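PDB 2DWU: glutamate racemase from Bacillus anthracis, which belongs to the Asp/Glu/hydantoin racemase family of enzymes and binds D-glutamic acid in a pocket lined by residues from distant parts of the chain. Local coordinates for residues B[240-245]-B[263-268]; B[11-16]-B[60-65]; B[114-119]-B[181-186]. All coordinates share one frame; numbering follows the deposited sequence.

Contact 1: residues B[240-245]-B[263-268]; sequences FTTGSV and DCVDLP. With K (potassium ion), chain G.
Thr241 and Asp263 join the ends of two neighbouring parallel strands, of which 262-264 is the outermost of the sheet in this chain: the N-H of Thr241 meets Asp263 O at 3.0 Å, and the N-H of Val265 returns to Thr241 O over the same length. The tight part is the packing beside this pairing. Val265 holds CG1 between its backbone N and carbonyl carbon (chi1 47°), which brings that methyl to 3.2 Å from Thr241 O, while the Phe240 ring lies alongside the Asp263 side chain, CD1 3.7 Å from CB. Farther on, the Thr242 and Leu267 side chains cross at about a right angle, CG2 of Thr242 3.7 Å from CD1 of Leu267. The looser side opens where the strands end. There a potassium ion bridges the two loops, bound by Thr242 O at 2.9 Å, Val265 O at 3.0 Å, Asp266 OD2 at 2.8 Å and two waters, one of which also accepts from Leu267 N. Thr242 OG1 turns to Asp40 and Glu42, and Asp263 OD1 pairs with Arg238. The contact joins the two strands of a beta-alpha-beta unit, strand 238-241, helix 245-256 and strand 262-264, with strand 35-39 beyond Phe240 and helix 51-65 against Val265 and Leu267.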
loop_
_atom_site.group_PDB
_atom_site.type_symbol
_atom_site.label_atom_id
_atom_site.label_comp_id
_atom_site.label_asym_id
_atom_site.label_seq_id
_atom_site.Cartn_x
_atom_site.Cartn_y
_atom_site.Cartn_z
ATOM N N PHE B 240 25.492 8.879 -4.029
ATOM C CA PHE B 240 26.522 9.735 -3.463
ATOM C C PHE B 240 26.746 9.368 -2.001
ATOM O O PHE B 240 25.802 8.989 -1.301
ATOM C CB PHE B 240 26.078 11.193 -3.562
ATOM C CG PHE B 240 25.883 11.674 -4.968
ATOM C CD1 PHE B 240 26.971 12.118 -5.719
ATOM C CD2 PHE B 240 24.621 11.673 -5.546
ATOM C CE1 PHE B 240 26.802 12.555 -7.035
ATOM C CE2 PHE B 240 24.440 12.106 -6.868
ATOM C CZ PHE B 240 25.544 12.549 -7.609
ATOM N N THR B 241 27.987 9.485 -1.539
ATOM C CA THR B 241 28.292 9.154 -0.144
ATOM C C THR B 241 29.298 10.129 0.429
ATOM O O THR B 241 30.125 10.702 -0.300
ATOM C CB THR B 241 28.873 7.740 -0.014
ATOM O OG1 THR B 241 29.168 7.475 1.367
ATOM C CG2 THR B 241 30.174 7.613 -0.808
ATOM N N THR B 242 29.215 10.343 1.737
ATOM C CA THR B 242 30.157 11.243 2.386
ATOM C C THR B 242 31.338 10.439 2.918
ATOM O O THR B 242 32.327 11.016 3.379
ATOM C CB THR B 242 29.539 11.993 3.564
ATOM O OG1 THR B 242 28.953 11.046 4.471
ATOM C CG2 THR B 242 28.495 13.020 3.081
ATOM N N GLY B 243 31.239 9.115 2.869
ATOM C CA GLY B 243 32.333 8.286 3.336
ATOM C C GLY B 243 33.169 7.793 2.179
ATOM O O GLY B 243 33.203 8.409 1.121
ATOM N N SER B 244 33.847 6.680 2.393
ATOM C CA SER B 244 34.681 6.059 1.382
ATOM C C SER B 244 33.839 5.582 0.205
ATOM O O SER B 244 32.880 4.839 0.385
ATOM C CB SER B 244 35.410 4.860 1.989
ATOM O OG SER B 244 35.908 4.028 0.963
ATOM N N VAL B 245 34.214 6.011 -0.994
ATOM C CA VAL B 245 33.511 5.618 -2.201
ATOM C C VAL B 245 33.732 4.133 -2.485
ATOM O O VAL B 245 32.791 3.420 -2.830
ATOM C CB VAL B 245 33.975 6.459 -3.403
ATOM C CG1 VAL B 245 33.527 5.807 -4.714
ATOM C CG2 VAL B 245 33.408 7.862 -3.287
ATOM N N ASP B 263 29.630 8.367 -6.207
ATOM C CA ASP B 263 30.523 9.523 -6.161
ATOM C C ASP B 263 30.609 10.079 -4.743
ATOM O O ASP B 263 29.698 9.879 -3.930
ATOM C CB ASP B 263 30.045 10.618 -7.118
ATOM C CG ASP B 263 30.367 10.300 -8.568
ATOM O OD1 ASP B 263 29.454 9.943 -9.321
ATOM O OD2 ASP B 263 31.558 10.402 -8.947
ATOM N N CYS B 264 31.705 10.781 -4.460
ATOM C CA CYS B 264 31.939 11.373 -3.142
ATOM C C CYS B 264 31.307 12.756 -3.051
ATOM O O CYS B 264 31.146 13.457 -4.058
ATOM C CB CYS B 264 33.443 11.484 -2.873
ATOM S SG CYS B 264 34.297 12.529 -4.076
ATOM N N VAL B 265 30.944 13.157 -1.843
ATOM C CA VAL B 265 30.340 14.457 -1.627
ATOM C C VAL B 265 30.757 14.935 -0.250
ATOM O O VAL B 265 30.967 14.115 0.642
ATOM C CB VAL B 265 28.790 14.380 -1.675
ATOM C CG1 VAL B 265 28.299 13.214 -0.832
ATOM C CG2 VAL B 265 28.181 15.670 -1.146
ATOM N N ASP B 266 30.905 16.249 -0.097
ATOM C CA ASP B 266 31.250 16.854 1.184
ATOM C C ASP B 266 30.069 17.664 1.686
ATOM O O ASP B 266 29.503 18.476 0.943
ATOM C CB ASP B 266 32.440 17.819 1.057
ATOM C CG ASP B 266 33.770 17.117 1.000
ATOM O OD1 ASP B 266 34.793 17.800 0.790
ATOM O OD2 ASP B 266 33.819 15.889 1.167
ATOM N N LEU B 267 29.699 17.457 2.943
ATOM C CA LEU B 267 28.616 18.227 3.542
ATOM C C LEU B 267 29.263 19.022 4.661
ATOM O O LEU B 267 30.195 18.537 5.297
ATOM C CB LEU B 267 27.536 17.309 4.122
ATOM C CG LEU B 267 26.864 16.377 3.112
ATOM C CD1 LEU B 267 25.868 15.481 3.845
ATOM C CD2 LEU B 267 26.178 17.189 2.023
ATOM N N PRO B 268 28.811 20.268 4.891
ATOM C CA PRO B 268 27.747 20.975 4.176
ATOM C C PRO B 268 28.217 21.419 2.796
ATOM O O PRO B 268 29.410 21.649 2.581
ATOM C CB PRO B 268 27.435 22.154 5.102
ATOM C CG PRO B 268 28.758 22.431 5.742
ATOM C CD PRO B 268 29.268 21.049 6.058
HETATM K K K G . 32.878 13.855 2.897
HETATM O O HOH W 1 30.843 15.372 4.399
HETATM O O HOH W 2 33.336 15.963 5.350
#

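Contact 2: residues B[11-16]-B[60-65]; sequences GVLDSG and EMVEFL. With DGL (D-glutamic acid), chain H.
Leu13 supplies most of the apolar contact with the helix, reaching Met61, Val62 and Leu65 at once. Its CG stands between the backbone N and the carbonyl carbon (chi1 62°), and beyond it the two methyls part: CD2 comes to 3.7 Å from Val62 CG2, and CD1 lies 4.1 Å from Met61 CE, which the bend at chi3 (-80°) places there. Leu65 CD1 packs nearer the start of the strand segment, against Leu13 CB and the backbone of Gly11 and Val12. Gly11 has no side chain, and Leu65 CD1 comes to 4.2 Å from its CA. A sulfur-oxygen approach adds to these: Met61 brings SD to 3.3 Å from Asp14 O. Polar bonds lie on the far side of the strand from the helix. Asp14 OD2 accepts from Gly16 N, which meets it from above the carboxylate plane in an Asx turn, and also from Gly19 N. Asp14 OD1 takes a weak bond from the amino group of D-glutamic acid, whose OE2 receives Ser15 OG at 2.6 Å. Helix segment 60-65 runs roughly antiparallel to strand segment 11-14, at 154°, and helix 51-65 covers one face of the parallel sheet, touching the flanking strands 35-39 and 70-75 as well.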
loop_
_atom_site.group_PDB
_atom_site.type_symbol
_atom_site.label_atom_id
_atom_site.label_comp_id
_atom_site.label_asym_id
_atom_site.label_seq_id
_atom_site.Cartn_x
_atom_site.Cartn_y
_atom_site.Cartn_z
ATOM N N GLY B 11 14.610 12.189 -4.922
ATOM C CA GLY B 11 15.766 12.323 -4.038
ATOM C C GLY B 11 15.595 11.307 -2.915
ATOM O O GLY B 11 14.479 11.130 -2.437
ATOM N N VAL B 12 16.668 10.615 -2.537
ATOM C CA VAL B 12 16.599 9.632 -1.433
ATOM C C VAL B 12 17.753 9.936 -0.485
ATOM O O VAL B 12 18.907 10.039 -0.927
ATOM C CB VAL B 12 16.739 8.167 -1.956
ATOM C CG1 VAL B 12 16.619 7.177 -0.781
ATOM C CG2 VAL B 12 15.660 7.860 -3.001
ATOM N N LEU B 13 17.463 10.117 0.804
ATOM C CA LEU B 13 18.551 10.370 1.746
ATOM C C LEU B 13 18.538 9.329 2.866
ATOM O O LEU B 13 17.486 8.784 3.241
ATOM C CB LEU B 13 18.498 11.811 2.296
ATOM C CG LEU B 13 17.295 12.281 3.114
ATOM C CD1 LEU B 13 17.372 11.734 4.576
ATOM C CD2 LEU B 13 17.306 13.826 3.160
ATOM N N ASP B 14 19.730 9.038 3.365
ATOM C CA ASP B 14 19.891 8.034 4.405
ATOM C C ASP B 14 21.160 8.352 5.167
ATOM O O ASP B 14 21.970 9.150 4.721
ATOM C CB ASP B 14 20.014 6.649 3.754
ATOM C CG ASP B 14 20.181 5.545 4.795
ATOM O OD1 ASP B 14 19.333 5.472 5.715
ATOM O OD2 ASP B 14 21.154 4.765 4.726
ATOM N N SER B 15 21.336 7.718 6.315
ATOM C CA SER B 15 22.543 7.924 7.079
ATOM C C SER B 15 23.753 7.214 6.460
ATOM O O SER B 15 24.881 7.528 6.833
ATOM C CB SER B 15 22.337 7.416 8.506
ATOM O OG SER B 15 22.204 5.997 8.539
ATOM N N GLY B 16 23.534 6.275 5.529
ATOM C CA GLY B 16 24.646 5.548 4.934
ATOM C C GLY B 16 24.271 4.606 3.811
ATOM O O GLY B 16 23.694 5.041 2.809
ATOM N N GLU B 60 21.355 19.198 5.820
ATOM C CA GLU B 60 22.553 19.356 4.995
ATOM C C GLU B 60 22.416 18.439 3.765
ATOM O O GLU B 60 22.794 18.812 2.666
ATOM C CB GLU B 60 23.821 18.977 5.772
ATOM C CG GLU B 60 24.113 19.895 6.935
ATOM C CD GLU B 60 25.496 19.693 7.518
ATOM O OE1 GLU B 60 26.135 18.646 7.245
ATOM O OE2 GLU B 60 25.954 20.592 8.267
ATOM N N MET B 61 21.873 17.237 3.941
ATOM C CA MET B 61 21.696 16.351 2.792
ATOM C C MET B 61 20.625 16.904 1.856
ATOM O O MET B 61 20.726 16.752 0.641
ATOM C CB MET B 61 21.311 14.919 3.227
ATOM C CG MET B 61 22.480 14.131 3.786
ATOM S SD MET B 61 22.131 12.401 4.065
ATOM C CE MET B 61 21.238 12.451 5.654
ATOM N N VAL B 62 19.592 17.528 2.414
ATOM C CA VAL B 62 18.538 18.095 1.567
ATOM C C VAL B 62 19.126 19.222 0.708
ATOM O O VAL B 62 18.770 19.360 -0.461
ATOM C CB VAL B 62 17.356 18.638 2.404
ATOM C CG1 VAL B 62 16.385 19.442 1.513
ATOM C CG2 VAL B 62 16.613 17.469 3.048
ATOM N N GLU B 63 20.035 20.009 1.281
ATOM C CA GLU B 63 20.662 21.095 0.531
ATOM C C GLU B 63 21.433 20.531 -0.644
ATOM O O GLU B 63 21.458 21.133 -1.723
ATOM C CB GLU B 63 21.605 21.917 1.425
ATOM C CG GLU B 63 20.865 22.903 2.309
ATOM C CD GLU B 63 19.910 23.789 1.514
ATOM O OE1 GLU B 63 20.392 24.544 0.638
ATOM O OE2 GLU B 63 18.682 23.725 1.757
ATOM N N PHE B 64 22.067 19.377 -0.443
ATOM C CA PHE B 64 22.794 18.730 -1.513
ATOM C C PHE B 64 21.824 18.270 -2.599
ATOM O O PHE B 64 22.055 18.488 -3.796
ATOM C CB PHE B 64 23.563 17.510 -0.992
ATOM C CG PHE B 64 24.124 16.645 -2.090
ATOM C CD1 PHE B 64 25.235 17.048 -2.818
ATOM C CD2 PHE B 64 23.495 15.451 -2.439
ATOM C CE1 PHE B 64 25.714 16.277 -3.883
ATOM C CE2 PHE B 64 23.964 14.675 -3.496
ATOM C CZ PHE B 64 25.080 15.090 -4.223
ATOM N N LEU B 65 20.739 17.615 -2.194
ATOM C CA LEU B 65 19.775 17.100 -3.163
ATOM C C LEU B 65 19.052 18.192 -3.947
ATOM O O LEU B 65 18.615 17.962 -5.077
ATOM C CB LEU B 65 18.754 16.191 -2.453
ATOM C CG LEU B 65 19.341 14.873 -1.933
ATOM C CD1 LEU B 65 18.265 14.105 -1.126
ATOM C CD2 LEU B 65 19.847 14.010 -3.099
HETATM N N DGL H . 19.554 3.962 8.578
HETATM C CA DGL H . 19.343 3.849 10.056
HETATM C C DGL H . 17.903 3.613 10.350
HETATM O O DGL H . 17.428 3.788 11.466
HETATM C CB DGL H . 20.191 2.689 10.623
HETATM C CG DGL H . 21.651 3.189 10.737
HETATM C CD DGL H . 21.879 4.327 11.645
HETATM O OE1 DGL H . 21.815 4.248 12.873
HETATM O OE2 DGL H . 22.147 5.474 11.065
HETATM O OXT DGL H . 17.152 3.220 9.359
#

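Contact 3: residues B[114-119]-B[181-186]; sequences GKIGVI and IDTLIL
Two neighbouring parallel strands of the four-stranded sheet, 115-120 and 183-187, meet here, with the backbone of Gly117 bonded to both sides of Leu184. Gly117 N donates to Thr183 O at 2.8 Å, and Gly117 O accepts from Ile185 N. Ile119 N continues the pattern to Ile185 O, and at the other end Lys115 O receives Asp182 N. On one face of the sheet Ile116, Val118, Thr183 and Ile185 gather, and Ile116 CG2, anti to its backbone N, lies 4.0 Å from Ile185 CD1. The other face carries Ile119, Leu184 and Leu186. Because Gly117 has no side chain there, Leu184 CD1 can settle 3.6 Å from Gly117 C and Ile181 CD1 4.1 Å from Gly117 CA. Ile119 crosses Leu184 at about a right angle but lies alongside Leu186, CD1 to CD2 4.2 Å. Asp182 ties down the entry to its strand: OD1 accepts from Thr183 OG1 at 2.9 Å and from Thr111, while OD2 accepts from Lys112 N and Lys113 N. Helix 100-110 covers the Ile116 and Ile185 face through Ala107, and strands 142-147 and 207-210 flank the pair. A parallel sheet covered by helices, here with strand order 142-147, 115-120, 183-187, 207-210, is that of an alpha/beta fold.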
loop_
_atom_site.group_PDB
_atom_site.type_symbol
_atom_site.label_atom_id
_atom_site.label_comp_id
_atom_site.label_asym_id
_atom_site.label_seq_id
_atom_site.Cartn_x
_atom_site.Cartn_y
_atom_site.Cartn_z
ATOM N N GLY B 114 -4.703 -6.658 16.088
ATOM C CA GLY B 114 -4.467 -5.282 16.462
ATOM C C GLY B 114 -3.336 -5.150 17.468
ATOM O O GLY B 114 -3.357 -4.250 18.271
ATOM N N LYS B 115 -2.357 -6.044 17.399
ATOM C CA LYS B 115 -1.217 -6.046 18.322
ATOM C C LYS B 115 0.014 -6.065 17.443
ATOM O O LYS B 115 0.308 -7.072 16.809
ATOM C CB LYS B 115 -1.289 -7.295 19.207
ATOM C CG LYS B 115 -2.460 -7.212 20.221
ATOM C CD LYS B 115 -2.589 -8.470 21.077
ATOM C CE LYS B 115 -3.385 -8.161 22.395
ATOM N NZ LYS B 115 -4.850 -8.118 22.275
ATOM N N ILE B 116 0.739 -4.955 17.476
ATOM C CA ILE B 116 1.873 -4.746 16.586
ATOM C C ILE B 116 3.192 -4.491 17.285
ATOM O O ILE B 116 3.251 -3.729 18.235
ATOM C CB ILE B 116 1.522 -3.537 15.711
ATOM C CG1 ILE B 116 0.250 -3.851 14.895
ATOM C CG2 ILE B 116 2.674 -3.209 14.753
ATOM C CD1 ILE B 116 -0.419 -2.617 14.322
ATOM N N GLY B 117 4.252 -5.173 16.845
ATOM C CA GLY B 117 5.552 -4.895 17.423
ATOM C C GLY B 117 6.349 -4.047 16.425
ATOM O O GLY B 117 6.055 -4.036 15.234
ATOM N N VAL B 118 7.327 -3.297 16.910
ATOM C CA VAL B 118 8.211 -2.570 15.992
ATOM C C VAL B 118 9.568 -2.460 16.648
ATOM O O VAL B 118 9.675 -2.209 17.851
ATOM C CB VAL B 118 7.707 -1.169 15.593
ATOM C CG1 VAL B 118 7.532 -0.282 16.827
ATOM C CG2 VAL B 118 8.710 -0.541 14.607
ATOM N N ILE B 119 10.604 -2.676 15.843
ATOM C CA ILE B 119 11.991 -2.640 16.301
ATOM C C ILE B 119 12.759 -1.616 15.483
ATOM O O ILE B 119 12.428 -1.358 14.316
ATOM C CB ILE B 119 12.695 -4.027 16.198
ATOM C CG1 ILE B 119 12.543 -4.633 14.792
ATOM C CG2 ILE B 119 12.077 -4.950 17.276
ATOM C CD1 ILE B 119 13.425 -5.861 14.572
ATOM N N ILE B 181 1.952 -10.358 19.862
ATOM C CA ILE B 181 1.857 -9.555 18.630
ATOM C C ILE B 181 1.634 -10.499 17.459
ATOM O O ILE B 181 1.965 -11.681 17.544
ATOM C CB ILE B 181 3.166 -8.756 18.330
ATOM C CG1 ILE B 181 4.357 -9.712 18.150
ATOM C CG2 ILE B 181 3.427 -7.749 19.412
ATOM C CD1 ILE B 181 5.589 -8.969 17.585
ATOM N N ASP B 182 1.050 -10.011 16.368
ATOM C CA ASP B 182 0.910 -10.855 15.193
ATOM C C ASP B 182 1.528 -10.161 13.976
ATOM O O ASP B 182 1.460 -10.674 12.868
ATOM C CB ASP B 182 -0.566 -11.237 14.918
ATOM C CG ASP B 182 -1.441 -10.057 14.492
ATOM O OD1 ASP B 182 -0.962 -8.903 14.416
ATOM O OD2 ASP B 182 -2.644 -10.318 14.232
ATOM N N THR B 183 2.150 -9.009 14.214
ATOM C CA THR B 183 2.762 -8.206 13.152
ATOM C C THR B 183 4.023 -7.537 13.714
ATOM O O THR B 183 4.024 -7.113 14.860
ATOM C CB THR B 183 1.742 -7.112 12.714
ATOM O OG1 THR B 183 0.534 -7.749 12.261
ATOM C CG2 THR B 183 2.321 -6.230 11.589
ATOM N N LEU B 184 5.100 -7.454 12.925
ATOM C CA LEU B 184 6.333 -6.811 13.379
ATOM C C LEU B 184 6.835 -5.899 12.267
ATOM O O LEU B 184 7.052 -6.355 11.143
ATOM C CB LEU B 184 7.433 -7.847 13.681
ATOM C CG LEU B 184 8.783 -7.161 13.974
ATOM C CD1 LEU B 184 8.745 -6.577 15.362
ATOM C CD2 LEU B 184 9.940 -8.153 13.819
ATOM N N ILE B 185 7.005 -4.624 12.581
ATOM C CA ILE B 185 7.534 -3.676 11.611
ATOM C C ILE B 185 9.055 -3.607 11.741
ATOM O O ILE B 185 9.586 -3.380 12.843
ATOM C CB ILE B 185 6.958 -2.272 11.844
ATOM C CG1 ILE B 185 5.430 -2.297 11.677
ATOM C CG2 ILE B 185 7.628 -1.259 10.853
ATOM C CD1 ILE B 185 4.743 -0.992 12.134
ATOM N N LEU B 186 9.766 -3.843 10.637
ATOM C CA LEU B 186 11.226 -3.708 10.646
ATOM C C LEU B 186 11.513 -2.207 10.478
ATOM O O LEU B 186 11.683 -1.709 9.350
ATOM C CB LEU B 186 11.828 -4.493 9.479
ATOM C CG LEU B 186 11.523 -5.978 9.440
ATOM C CD1 LEU B 186 12.305 -6.642 8.276
ATOM C CD2 LEU B 186 11.929 -6.629 10.776
#

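Overall arrangement
Contacts 1 and 2 belong to the six-stranded parallel sheet and touch directly, their centres about 10 Å apart: Phe240 CG lies 3.6 Å from Phe64 CZ in an edge-to-face ring pair, and Leu267 CD1 lies 3.6 Å from Met61 CG. Helix 51-65, which forms one half of contact 2, thus also packs on contact 1. Contact 3 lies in the separate four-stranded sheet, beyond the chain's centre, about 29 Å from contact 2 and 35 Å from contact 1, centre to centre. D-glutamic acid is bound between the two sheets. Contact 2 meets it directly through Asp14 and Ser15, whereas the side chain of Leu186 in contact 3 stays about 9 Å away and that of Thr242, by the potassium ion, about 11 Å.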